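Local coordinates for protein 1-pyrroline-5-carboxylate dehydrogenase (PDB 1UZB) that probably catalyses the oxidation of glutamate semialdehyde, the ring-opened form of 1-pyrroline-5-carboxylate, to glutamate, at residues E9-F14 / D134-I139; K104-M109 / F141-A146; E63-T68 / A212-A217. One frame throughout, in Å; residues are numbered along the deposited sequence.

Interaction 1: residues E9-F14 / D134-I139; sequences EPIETF and DVAEAI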
ATOM      1  N   GLU A   9      17.511  -5.654  21.081  1.00  7.79           N
ATOM      2  CA  GLU A   9      18.836  -5.419  21.646  1.00  8.21           C
ATOM      3  C   GLU A   9      19.465  -6.780  21.932  1.00  9.74           C
ATOM      4  O   GLU A   9      18.873  -7.606  22.616  1.00  9.40           O
ATOM      5  CB  GLU A   9      18.702  -4.623  22.947  1.00  9.23           C
ATOM      6  CG  GLU A   9      20.004  -4.313  23.680  1.00 10.50           C
ATOM      7  CD  GLU A   9      20.857  -3.274  22.980  1.00 11.39           C
ATOM      8  OE1 GLU A   9      20.302  -2.448  22.227  1.00 11.04           O
ATOM      9  OE2 GLU A   9      22.087  -3.272  23.200  1.00 13.82           O
ATOM     10  N   PRO A  10      20.669  -7.037  21.397  1.00  9.90           N
ATOM     11  CA  PRO A  10      21.326  -8.325  21.633  1.00 11.30           C
ATOM     12  C   PRO A  10      21.551  -8.612  23.115  1.00 10.79           C
ATOM     13  O   PRO A  10      21.926  -7.723  23.874  1.00 13.05           O
ATOM     14  CB  PRO A  10      22.642  -8.179  20.876  1.00 12.87           C
ATOM     15  CG  PRO A  10      22.263  -7.300  19.728  1.00 12.59           C
ATOM     16  CD  PRO A  10      21.416  -6.244  20.405  1.00 11.46           C
ATOM     17  N   ILE A  11      21.309  -9.855  23.518  1.00 10.52           N
ATOM     18  CA  ILE A  11      21.503 -10.269  24.903  1.00 10.48           C
ATOM     19  C   ILE A  11      22.939 -10.760  25.048  1.00 10.37           C
ATOM     20  O   ILE A  11      23.348 -11.710  24.380  1.00 11.79           O
ATOM     21  CB  ILE A  11      20.528 -11.405  25.285  1.00 10.08           C
ATOM     22  CG1 ILE A  11      19.085 -10.914  25.140  1.00 11.22           C
ATOM     23  CG2 ILE A  11      20.786 -11.863  26.717  1.00 10.54           C
ATOM     24  CD1 ILE A  11      18.035 -11.982  25.382  1.00 14.02           C
ATOM     25  N   GLU A  12      23.700 -10.104  25.916  1.00 10.28           N
ATOM     26  CA  GLU A  12      25.096 -10.457  26.139  1.00 10.77           C
ATOM     27  C   GLU A  12      25.250 -11.826  26.795  1.00 11.61           C
ATOM     28  O   GLU A  12      24.558 -12.144  27.762  1.00 12.13           O
ATOM     29  CB  GLU A  12      25.764  -9.382  27.001  1.00 11.14           C
ATOM     30  CG  GLU A  12      27.240  -9.619  27.271  1.00 11.07           C
ATOM     31  CD  GLU A  12      28.058  -9.745  25.999  1.00 11.41           C
ATOM     32  OE1 GLU A  12      28.094  -8.777  25.206  1.00 14.37           O
ATOM     33  OE2 GLU A  12      28.666 -10.815  25.794  1.00 13.37           O
ATOM     34  N   THR A  13      26.168 -12.629  26.261  1.00 13.55           N
ATOM     35  CA  THR A  13      26.436 -13.968  26.776  1.00 15.42           C
ATOM     36  C   THR A  13      27.725 -13.993  27.602  1.00 14.71           C
ATOM     37  O   THR A  13      27.995 -14.955  28.323  1.00 15.60           O
ATOM     38  CB  THR A  13      26.577 -14.979  25.626  1.00 16.33           C
ATOM     39  OG1 THR A  13      27.653 -14.574  24.771  1.00 18.51           O
ATOM     40  CG2 THR A  13      25.289 -15.048  24.815  1.00 19.33           C
ATOM     41  N   PHE A  14      28.518 -12.932  27.483  1.00 14.33           N
ATOM     42  CA  PHE A  14      29.778 -12.801  28.210  1.00 15.24           C
ATOM     43  C   PHE A  14      30.776 -13.906  27.884  1.00 17.12           C
ATOM     44  O   PHE A  14      31.438 -14.444  28.773  1.00 18.09           O
ATOM     45  CB  PHE A  14      29.522 -12.769  29.721  1.00 13.46           C
ATOM     46  CG  PHE A  14      28.544 -11.714  30.142  1.00 11.05           C
ATOM     47  CD1 PHE A  14      27.193 -12.017  30.291  1.00 11.03           C
ATOM     48  CD2 PHE A  14      28.964 -10.406  30.346  1.00 10.76           C
ATOM     49  CE1 PHE A  14      26.274 -11.026  30.638  1.00 10.59           C
ATOM     50  CE2 PHE A  14      28.056  -9.409  30.691  1.00 11.36           C
ATOM     51  CZ  PHE A  14      26.709  -9.719  30.836  1.00 10.95           C
ATOM     52  N   ASP A 134      17.231  -8.946  30.946  1.00  5.08           N
ATOM     53  CA  ASP A 134      16.310  -8.018  31.599  1.00  4.92           C
ATOM     54  C   ASP A 134      16.530  -6.602  31.053  1.00  5.31           C
ATOM     55  O   ASP A 134      15.599  -5.961  30.565  1.00  5.71           O
ATOM     56  CB  ASP A 134      16.556  -8.066  33.117  1.00  6.41           C
ATOM     57  CG  ASP A 134      15.489  -7.346  33.928  1.00  8.58           C
ATOM     58  OD1 ASP A 134      15.080  -6.232  33.546  1.00  8.71           O
ATOM     59  OD2 ASP A 134      15.081  -7.893  34.977  1.00  8.53           O
ATOM     60  N   VAL A 135      17.765  -6.119  31.121  1.00  5.08           N
ATOM     61  CA  VAL A 135      18.065  -4.777  30.633  1.00  6.15           C
ATOM     62  C   VAL A 135      17.818  -4.652  29.128  1.00  4.82           C
ATOM     63  O   VAL A 135      17.324  -3.619  28.656  1.00  5.97           O
ATOM     64  CB  VAL A 135      19.521  -4.388  30.964  1.00  5.03           C
ATOM     65  CG1 VAL A 135      19.828  -3.003  30.416  1.00  8.70           C
ATOM     66  CG2 VAL A 135      19.725  -4.406  32.481  1.00  7.79           C
ATOM     67  N   ALA A 136      18.154  -5.695  28.373  1.00  5.48           N
ATOM     68  CA  ALA A 136      17.941  -5.679  26.929  1.00  5.13           C
ATOM     69  C   ALA A 136      16.452  -5.516  26.619  1.00  4.41           C
ATOM     70  O   ALA A 136      16.079  -4.789  25.699  1.00  5.29           O
ATOM     71  CB  ALA A 136      18.473  -6.964  26.309  1.00  6.27           C
ATOM     72  N   GLU A 137      15.604  -6.191  27.393  1.00  4.47           N
ATOM     73  CA  GLU A 137      14.160  -6.105  27.203  1.00  4.91           C
ATOM     74  C   GLU A 137      13.663  -4.689  27.511  1.00  4.18           C
ATOM     75  O   GLU A 137      12.770  -4.187  26.837  1.00  4.17           O
ATOM     76  CB  GLU A 137      13.443  -7.115  28.102  1.00  5.31           C
ATOM     77  CG  GLU A 137      11.938  -7.183  27.878  1.00  8.72           C
ATOM     78  CD  GLU A 137      11.247  -8.150  28.820  1.00 11.75           C
ATOM     79  OE1 GLU A 137      11.776  -9.259  29.031  1.00 18.11           O
ATOM     80  OE2 GLU A 137      10.166  -7.807  29.341  1.00 17.62           O
ATOM     81  N   ALA A 138      14.232  -4.056  28.536  1.00  4.29           N
ATOM     82  CA  ALA A 138      13.845  -2.693  28.902  1.00  3.90           C
ATOM     83  C   ALA A 138      14.139  -1.744  27.737  1.00  4.60           C
ATOM     84  O   ALA A 138      13.311  -0.911  27.376  1.00  4.70           O
ATOM     85  CB  ALA A 138      14.612  -2.246  30.146  1.00  4.86           C
ATOM     86  N   ILE A 139      15.333  -1.875  27.162  1.00  4.59           N
ATOM     87  CA  ILE A 139      15.721  -1.050  26.029  1.00  3.98           C
ATOM     88  C   ILE A 139      14.738  -1.326  24.889  1.00  3.57           C
ATOM     89  O   ILE A 139      14.261  -0.397  24.233  1.00  4.28           O
ATOM     90  CB  ILE A 139      17.167  -1.376  25.594  1.00  4.68           C
ATOM     91  CG1 ILE A 139      18.143  -0.951  26.696  1.00  6.00           C
ATOM     92  CG2 ILE A 139      17.497  -0.667  24.295  1.00  5.44           C
ATOM     93  CD1 ILE A 139      19.535  -1.533  26.545  1.00  6.10           C
TER
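Glu9, in an extended segment with no regular secondary structure, lies beside Ala136 on helix 128-149, their CA atoms 5.4 Å apart, and no hydrogen bond joins the two backbones. Across the two segments the contact is largely van der Waals, made by a charged side chain used partly as a hydrocarbon. The Glu9 chain leaves with CG anti to the backbone N (chi1 179°) and then bends at chi2 (72°), which lays its methylene groups against the helix and leaves the carboxylate beside Ile139. Glu9 CG rests 4.0 Å from Ala136 CB, the same methyl that meets the backbone carbonyl Glu9 O at 3.8 Å. One helical turn on, Ile139 runs obliquely past the glutamate: its CD1 lies 4.0 Å from Glu9 CG, and its CG2 approaches Glu9 OE1 at 3.9 Å. Ile11 CG1 adds a looser apolar touch on Ala136 CB at 4.2 Å. The methylenes lie on the apolar side chains, while OE1 forms a salt bridge with Arg110 and OE2 one with Lys113, and the backbone N of Glu9 bonds to Asp140. The two positive charges would be expected to favour the ionised carboxylate. The segment leads into helix 17-32; here it lies along helix 128-149, and through Glu9 it also reaches the end of helix 95-111 and the start of helix 113-124.

Interaction 2: residues K104-M109 / F141-A146; sequences KAAALM and FIEYYA
Ala106 and Ile142 mark the closest pass of two helices that run almost antiparallel, at 164°, with the axes of the two segments 9.0 Å apart. The tight half of the contact is built on one small methyl. Ala106 CB points at the partner helix and is met from two directions, by Ile142 CG2 at 3.6 Å and by Glu143 OE2 at 3.3 Å. Ile142 offers this methyl because CG2 stands anti to its backbone N, while CG1, beside the N (chi1 -58°), sends CD1 along the other helix toward Ala106 CA and Met109. Glu143 folds back at chi2 (-77°), and its carboxylate comes to lie over Ala106; OE2 is held by a salt bridge to Arg110, and OE1 by one to Arg147. The other half makes longer contacts. Ile142 CD1 lies 4.1 Å from both Met109 SD and Met109 CE, the two chains passing at a slant, and the same methyl grazes the backbone of Ala105, 4.4 Å from Ala105 C. Thr191 of helix 188-199 covers this apolar side. The residue Glu143 is partly exposed, so the closely packed methyl of Ala106 lies next to the side nearest solvent; Lys104, turned away from the partner helix, bonds through NZ to Phe516 O of the second subunit. An alanine thus faces an isoleucine where helices 95-111 and 128-149 pack almost antiparallel in the helical part of the aldehyde dehydrogenase fold.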
ATOM      1  N   LYS A 104      15.850   8.945  23.181  1.00  4.89           N
ATOM      2  CA  LYS A 104      16.986   9.467  23.922  1.00  5.22           C
ATOM      3  C   LYS A 104      17.186   8.621  25.179  1.00  4.90           C
ATOM      4  O   LYS A 104      18.308   8.238  25.505  1.00  5.37           O
ATOM      5  CB  LYS A 104      16.745  10.933  24.293  1.00  7.32           C
ATOM      6  CG  LYS A 104      17.697  11.475  25.344  1.00  8.91           C
ATOM      7  CD  LYS A 104      19.154  11.380  24.923  1.00 13.32           C
ATOM      8  CE  LYS A 104      19.520  12.432  23.898  1.00 13.03           C
ATOM      9  NZ  LYS A 104      21.001  12.481  23.672  1.00 11.92           N
ATOM     10  N   ALA A 105      16.094   8.329  25.883  1.00  4.89           N
ATOM     11  CA  ALA A 105      16.180   7.514  27.090  1.00  4.75           C
ATOM     12  C   ALA A 105      16.764   6.134  26.791  1.00  4.81           C
ATOM     13  O   ALA A 105      17.545   5.601  27.581  1.00  4.57           O
ATOM     14  CB  ALA A 105      14.803   7.375  27.733  1.00  5.83           C
ATOM     15  N   ALA A 106      16.390   5.549  25.655  1.00  5.11           N
ATOM     16  CA  ALA A 106      16.905   4.235  25.292  1.00  4.61           C
ATOM     17  C   ALA A 106      18.410   4.296  25.059  1.00  4.59           C
ATOM     18  O   ALA A 106      19.139   3.382  25.445  1.00  5.59           O
ATOM     19  CB  ALA A 106      16.202   3.720  24.044  1.00  5.21           C
ATOM     20  N   ALA A 107      18.874   5.372  24.426  1.00  5.25           N
ATOM     21  CA  ALA A 107      20.300   5.527  24.156  1.00  6.11           C
ATOM     22  C   ALA A 107      21.066   5.659  25.467  1.00  5.37           C
ATOM     23  O   ALA A 107      22.155   5.105  25.618  1.00  7.93           O
ATOM     24  CB  ALA A 107      20.545   6.749  23.278  1.00  6.89           C
ATOM     25  N   LEU A 108      20.492   6.395  26.412  1.00  6.41           N
ATOM     26  CA  LEU A 108      21.120   6.578  27.712  1.00  6.24           C
ATOM     27  C   LEU A 108      21.136   5.266  28.492  1.00  6.82           C
ATOM     28  O   LEU A 108      22.117   4.954  29.173  1.00  8.69           O
ATOM     29  CB  LEU A 108      20.385   7.663  28.505  1.00  6.40           C
ATOM     30  CG  LEU A 108      20.490   9.076  27.920  1.00  6.69           C
ATOM     31  CD1 LEU A 108      19.600  10.023  28.711  1.00  8.70           C
ATOM     32  CD2 LEU A 108      21.943   9.547  27.951  1.00  8.86           C
ATOM     33  N   MET A 109      20.057   4.490  28.394  1.00  6.17           N
ATOM     34  CA  MET A 109      20.003   3.214  29.094  1.00  6.85           C
ATOM     35  C   MET A 109      21.016   2.248  28.482  1.00  6.30           C
ATOM     36  O   MET A 109      21.692   1.510  29.201  1.00  6.86           O
ATOM     37  CB  MET A 109      18.598   2.612  29.014  1.00  6.19           C
ATOM     38  CG  MET A 109      18.462   1.299  29.782  1.00  6.34           C
ATOM     39  SD  MET A 109      16.772   0.660  29.881  1.00  6.66           S
ATOM     40  CE  MET A 109      16.079   1.743  31.128  1.00  7.69           C
ATOM     41  N   PHE A 141      11.596  -2.275  25.025  1.00  3.98           N
ATOM     42  CA  PHE A 141      10.302  -1.637  25.265  1.00  4.19           C
ATOM     43  C   PHE A 141      10.334  -0.167  24.853  1.00  4.75           C
ATOM     44  O   PHE A 141       9.409   0.324  24.204  1.00  4.62           O
ATOM     45  CB  PHE A 141       9.904  -1.729  26.743  1.00  5.35           C
ATOM     46  CG  PHE A 141       9.269  -3.034  27.133  1.00  5.11           C
ATOM     47  CD1 PHE A 141       9.692  -3.701  28.277  1.00  5.08           C
ATOM     48  CD2 PHE A 141       8.226  -3.580  26.388  1.00  4.61           C
ATOM     49  CE1 PHE A 141       9.089  -4.892  28.681  1.00  6.32           C
ATOM     50  CE2 PHE A 141       7.615  -4.771  26.784  1.00  5.77           C
ATOM     51  CZ  PHE A 141       8.049  -5.427  27.931  1.00  4.87           C
ATOM     52  N   ILE A 142      11.397   0.537  25.230  1.00  4.49           N
ATOM     53  CA  ILE A 142      11.509   1.949  24.893  1.00  4.60           C
ATOM     54  C   ILE A 142      11.574   2.152  23.379  1.00  3.42           C
ATOM     55  O   ILE A 142      10.842   2.974  22.826  1.00  4.57           O
ATOM     56  CB  ILE A 142      12.758   2.578  25.544  1.00  4.64           C
ATOM     57  CG1 ILE A 142      12.700   2.411  27.066  1.00  5.49           C
ATOM     58  CG2 ILE A 142      12.830   4.054  25.193  1.00  6.19           C
ATOM     59  CD1 ILE A 142      13.983   2.818  27.772  1.00  6.07           C
ATOM     60  N   GLU A 143      12.443   1.395  22.715  1.00  3.96           N
ATOM     61  CA  GLU A 143      12.602   1.499  21.267  1.00  3.64           C
ATOM     62  C   GLU A 143      11.321   1.123  20.524  1.00  4.44           C
ATOM     63  O   GLU A 143      10.931   1.788  19.560  1.00  5.03           O
ATOM     64  CB  GLU A 143      13.738   0.586  20.792  1.00  5.16           C
ATOM     65  CG  GLU A 143      15.133   0.961  21.273  1.00  5.58           C
ATOM     66  CD  GLU A 143      15.736   2.129  20.511  1.00  9.39           C
ATOM     67  OE1 GLU A 143      15.178   2.524  19.470  1.00 11.14           O
ATOM     68  OE2 GLU A 143      16.784   2.648  20.951  1.00  9.56           O
ATOM     69  N   TYR A 144      10.666   0.061  20.982  1.00  4.91           N
ATOM     70  CA  TYR A 144       9.443  -0.408  20.349  1.00  3.79           C
ATOM     71  C   TYR A 144       8.285   0.566  20.536  1.00  4.31           C
ATOM     72  O   TYR A 144       7.655   0.977  19.562  1.00  4.69           O
ATOM     73  CB  TYR A 144       9.051  -1.784  20.899  1.00  4.26           C
ATOM     74  CG  TYR A 144       7.898  -2.418  20.154  1.00  4.73           C
ATOM     75  CD1 TYR A 144       8.115  -3.193  19.010  1.00  5.37           C
ATOM     76  CD2 TYR A 144       6.585  -2.206  20.565  1.00  5.06           C
ATOM     77  CE1 TYR A 144       7.044  -3.739  18.298  1.00  5.80           C
ATOM     78  CE2 TYR A 144       5.515  -2.741  19.862  1.00  4.70           C
ATOM     79  CZ  TYR A 144       5.749  -3.505  18.734  1.00  4.50           C
ATOM     80  OH  TYR A 144       4.680  -4.033  18.048  1.00  6.75           O
ATOM     81  N   TYR A 145       8.003   0.940  21.780  1.00  4.33           N
ATOM     82  CA  TYR A 145       6.900   1.859  22.047  1.00  4.14           C
ATOM     83  C   TYR A 145       7.109   3.240  21.417  1.00  4.40           C
ATOM     84  O   TYR A 145       6.141   3.892  21.030  1.00  5.75           O
ATOM     85  CB  TYR A 145       6.657   1.971  23.557  1.00  4.37           C
ATOM     86  CG  TYR A 145       6.144   0.692  24.201  1.00  5.48           C
ATOM     87  CD1 TYR A 145       6.439   0.395  25.529  1.00  4.69           C
ATOM     88  CD2 TYR A 145       5.370  -0.224  23.479  1.00  5.23           C
ATOM     89  CE1 TYR A 145       5.986  -0.778  26.129  1.00  4.95           C
ATOM     90  CE2 TYR A 145       4.910  -1.410  24.068  1.00  4.83           C
ATOM     91  CZ  TYR A 145       5.225  -1.679  25.391  1.00  4.40           C
ATOM     92  OH  TYR A 145       4.810  -2.857  25.974  1.00  4.90           O
ATOM     93  N   ALA A 146       8.358   3.689  21.294  1.00  4.03           N
ATOM     94  CA  ALA A 146       8.615   4.987  20.669  1.00  4.32           C
ATOM     95  C   ALA A 146       8.103   4.962  19.229  1.00  4.57           C
ATOM     96  O   ALA A 146       7.519   5.931  18.747  1.00  4.76           O
ATOM     97  CB  ALA A 146      10.102   5.294  20.680  1.00  5.47           C
TER

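Interaction 3: residues E63-T68 / A212-A217; sequences EVVGTT and AVVVGA
Thr68, on a strand, and Val213, in the first turn of a helix, meet where the two elements cross at 73° with the axes of the two segments 8.5 Å apart. Thr68 CB points toward the helix and divides there into two branches. The methyl, CG2, presses on Val213 CG2 at 3.5 Å, tighter than usual for two carbons, and lies 3.8 Å from Val213 CB. The hydroxyl OG1, set between the backbone N and the carbonyl carbon (chi1 69°), comes within 3.9 Å of Val213 CG2 while making its hydrogen bond to a residue next to one of the segments. With an alanine here, both branches go, which would probably open a gap beside Val213 CG2 and leave the hydroxyl's partner without its mate. Farther back, Val214 CG2 sits 4.0 Å from Gly66 CA; a beta carbon at Gly66 would come within about 3.1 Å of that methyl, so the absence of a side chain lets the strand lie close. Val65 CG1 adds a lighter touch, 4.4 Å from Val214 CG2. Glu123 holds the helix start, its two carboxylate oxygens accepting the backbone N-H groups of Val214 and Val215. Val65 and Gly66 together face Ser55 in a classic beta bulge of the four-stranded N-terminal sheet, which here packs on helix 213-226, the crossover helix of a beta-alpha-beta unit between the parallel strands 203-207 and 233-235.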
ATOM      1  N   GLU A  63      24.261  -7.727  53.669  1.00 13.37           N
ATOM      2  CA  GLU A  63      24.760  -6.610  52.875  1.00 12.73           C
ATOM      3  C   GLU A  63      23.631  -5.731  52.353  1.00 12.10           C
ATOM      4  O   GLU A  63      22.676  -6.218  51.743  1.00 10.88           O
ATOM      5  CB  GLU A  63      25.573  -7.120  51.684  1.00 13.60           C
ATOM      6  CG  GLU A  63      26.592  -8.186  52.034  1.00 14.65           C
ATOM      7  CD  GLU A  63      27.510  -8.511  50.874  1.00 16.30           C
ATOM      8  OE1 GLU A  63      27.059  -8.438  49.711  1.00 15.85           O
ATOM      9  OE2 GLU A  63      28.683  -8.847  51.130  1.00 19.28           O
ATOM     10  N   VAL A  64      23.757  -4.431  52.588  1.00 10.88           N
ATOM     11  CA  VAL A  64      22.766  -3.461  52.142  1.00 11.42           C
ATOM     12  C   VAL A  64      23.186  -2.892  50.789  1.00 10.57           C
ATOM     13  O   VAL A  64      24.168  -2.153  50.691  1.00 11.76           O
ATOM     14  CB  VAL A  64      22.629  -2.305  53.155  1.00 12.10           C
ATOM     15  CG1 VAL A  64      21.642  -1.265  52.641  1.00 12.94           C
ATOM     16  CG2 VAL A  64      22.172  -2.848  54.496  1.00 14.79           C
ATOM     17  N   VAL A  65      22.447  -3.247  49.743  1.00  9.81           N
ATOM     18  CA  VAL A  65      22.756  -2.753  48.408  1.00  9.06           C
ATOM     19  C   VAL A  65      22.554  -1.242  48.380  1.00 10.19           C
ATOM     20  O   VAL A  65      23.350  -0.509  47.798  1.00 11.60           O
ATOM     21  CB  VAL A  65      21.855  -3.422  47.343  1.00  9.46           C
ATOM     22  CG1 VAL A  65      22.134  -2.822  45.967  1.00 10.53           C
ATOM     23  CG2 VAL A  65      22.111  -4.923  47.323  1.00 10.72           C
ATOM     24  N   GLY A  66      21.488  -0.784  49.029  1.00 10.03           N
ATOM     25  CA  GLY A  66      21.210   0.638  49.077  1.00 10.45           C
ATOM     26  C   GLY A  66      19.941   0.912  49.851  1.00 10.88           C
ATOM     27  O   GLY A  66      19.237  -0.014  50.256  1.00 11.87           O
ATOM     28  N   THR A  67      19.653   2.185  50.080  1.00 11.19           N
ATOM     29  CA  THR A  67      18.440   2.560  50.786  1.00 11.65           C
ATOM     30  C   THR A  67      17.743   3.600  49.935  1.00 10.69           C
ATOM     31  O   THR A  67      18.370   4.241  49.093  1.00 12.39           O
ATOM     32  CB  THR A  67      18.737   3.179  52.169  1.00 12.61           C
ATOM     33  OG1 THR A  67      19.475   4.396  52.003  1.00 13.86           O
ATOM     34  CG2 THR A  67      19.531   2.209  53.029  1.00 13.37           C
ATOM     35  N   THR A  68      16.444   3.759  50.139  1.00 11.13           N
ATOM     36  CA  THR A  68      15.696   4.756  49.393  1.00 11.16           C
ATOM     37  C   THR A  68      14.741   5.462  50.334  1.00 11.04           C
ATOM     38  O   THR A  68      14.498   5.005  51.455  1.00 11.29           O
ATOM     39  CB  THR A  68      14.851   4.135  48.262  1.00 11.36           C
ATOM     40  OG1 THR A  68      13.774   3.379  48.831  1.00 11.50           O
ATOM     41  CG2 THR A  68      15.705   3.229  47.386  1.00 12.85           C
ATOM     42  N   ALA A 212      13.236  -4.325  44.786  1.00  9.33           N
ATOM     43  CA  ALA A 212      13.998  -3.777  43.673  1.00  7.96           C
ATOM     44  C   ALA A 212      13.931  -2.258  43.557  1.00  8.15           C
ATOM     45  O   ALA A 212      13.941  -1.711  42.453  1.00  7.86           O
ATOM     46  CB  ALA A 212      13.520  -4.423  42.371  1.00  8.57           C
ATOM     47  N   VAL A 213      13.891  -1.574  44.693  1.00  8.12           N
ATOM     48  CA  VAL A 213      13.814  -0.115  44.689  1.00  7.12           C
ATOM     49  C   VAL A 213      15.078   0.588  44.178  1.00  7.86           C
ATOM     50  O   VAL A 213      14.997   1.671  43.599  1.00  8.31           O
ATOM     51  CB  VAL A 213      13.487   0.433  46.099  1.00  8.50           C
ATOM     52  CG1 VAL A 213      12.104  -0.025  46.521  1.00  8.52           C
ATOM     53  CG2 VAL A 213      14.535  -0.034  47.101  1.00  8.37           C
ATOM     54  N   VAL A 214      16.246  -0.017  44.378  1.00  7.35           N
ATOM     55  CA  VAL A 214      17.476   0.624  43.925  1.00  7.94           C
ATOM     56  C   VAL A 214      17.589   0.684  42.409  1.00  7.53           C
ATOM     57  O   VAL A 214      17.901   1.735  41.848  1.00  7.48           O
ATOM     58  CB  VAL A 214      18.732  -0.079  44.490  1.00  6.98           C
ATOM     59  CG1 VAL A 214      19.990   0.531  43.882  1.00  9.19           C
ATOM     60  CG2 VAL A 214      18.767   0.070  46.004  1.00  9.59           C
ATOM     61  N   VAL A 215      17.340  -0.432  41.736  1.00  8.27           N
ATOM     62  CA  VAL A 215      17.439  -0.414  40.285  1.00  8.24           C
ATOM     63  C   VAL A 215      16.344   0.470  39.678  1.00  7.20           C
ATOM     64  O   VAL A 215      16.531   1.052  38.608  1.00  7.45           O
ATOM     65  CB  VAL A 215      17.388  -1.839  39.689  1.00 10.48           C
ATOM     66  CG1 VAL A 215      15.972  -2.387  39.730  1.00  9.78           C
ATOM     67  CG2 VAL A 215      17.939  -1.813  38.274  1.00 12.69           C
ATOM     68  N   GLY A 216      15.210   0.578  40.365  1.00  7.26           N
ATOM     69  CA  GLY A 216      14.141   1.433  39.882  1.00  6.70           C
ATOM     70  C   GLY A 216      14.601   2.882  39.932  1.00  5.45           C
ATOM     71  O   GLY A 216      14.297   3.683  39.043  1.00  6.39           O
ATOM     72  N   ALA A 217      15.341   3.224  40.982  1.00  6.27           N
ATOM     73  CA  ALA A 217      15.859   4.576  41.124  1.00  6.27           C
ATOM     74  C   ALA A 217      16.844   4.872  39.994  1.00  6.42           C
ATOM     75  O   ALA A 217      16.850   5.970  39.445  1.00  5.78           O
ATOM     76  CB  ALA A 217      16.543   4.740  42.475  1.00  7.36           C
TER

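Followed from the N terminus, the chain first offers 9-14, which waits until 134-139 to close interaction 1. Strand segment 63-68 sets out before that closure and finds its helix only at 212-217, so interaction 3 crosses interaction 1. Interaction 2, closed between 104-109 and 141-146, is nested inside interaction 3 yet also crosses interaction 1. The first two contacts share helix 128-149 and touch, Met109 SD meeting Ala138 CB and Ile139 CG1; interaction 3 stands apart, its nearest atoms about 7 Å from interaction 1 and about 8 Å from interaction 2. Interactions 1 and 2 tie the N-terminal segment and helix 95-111 to helix 128-149, and interaction 3 ties the small sheet to helix 213-226.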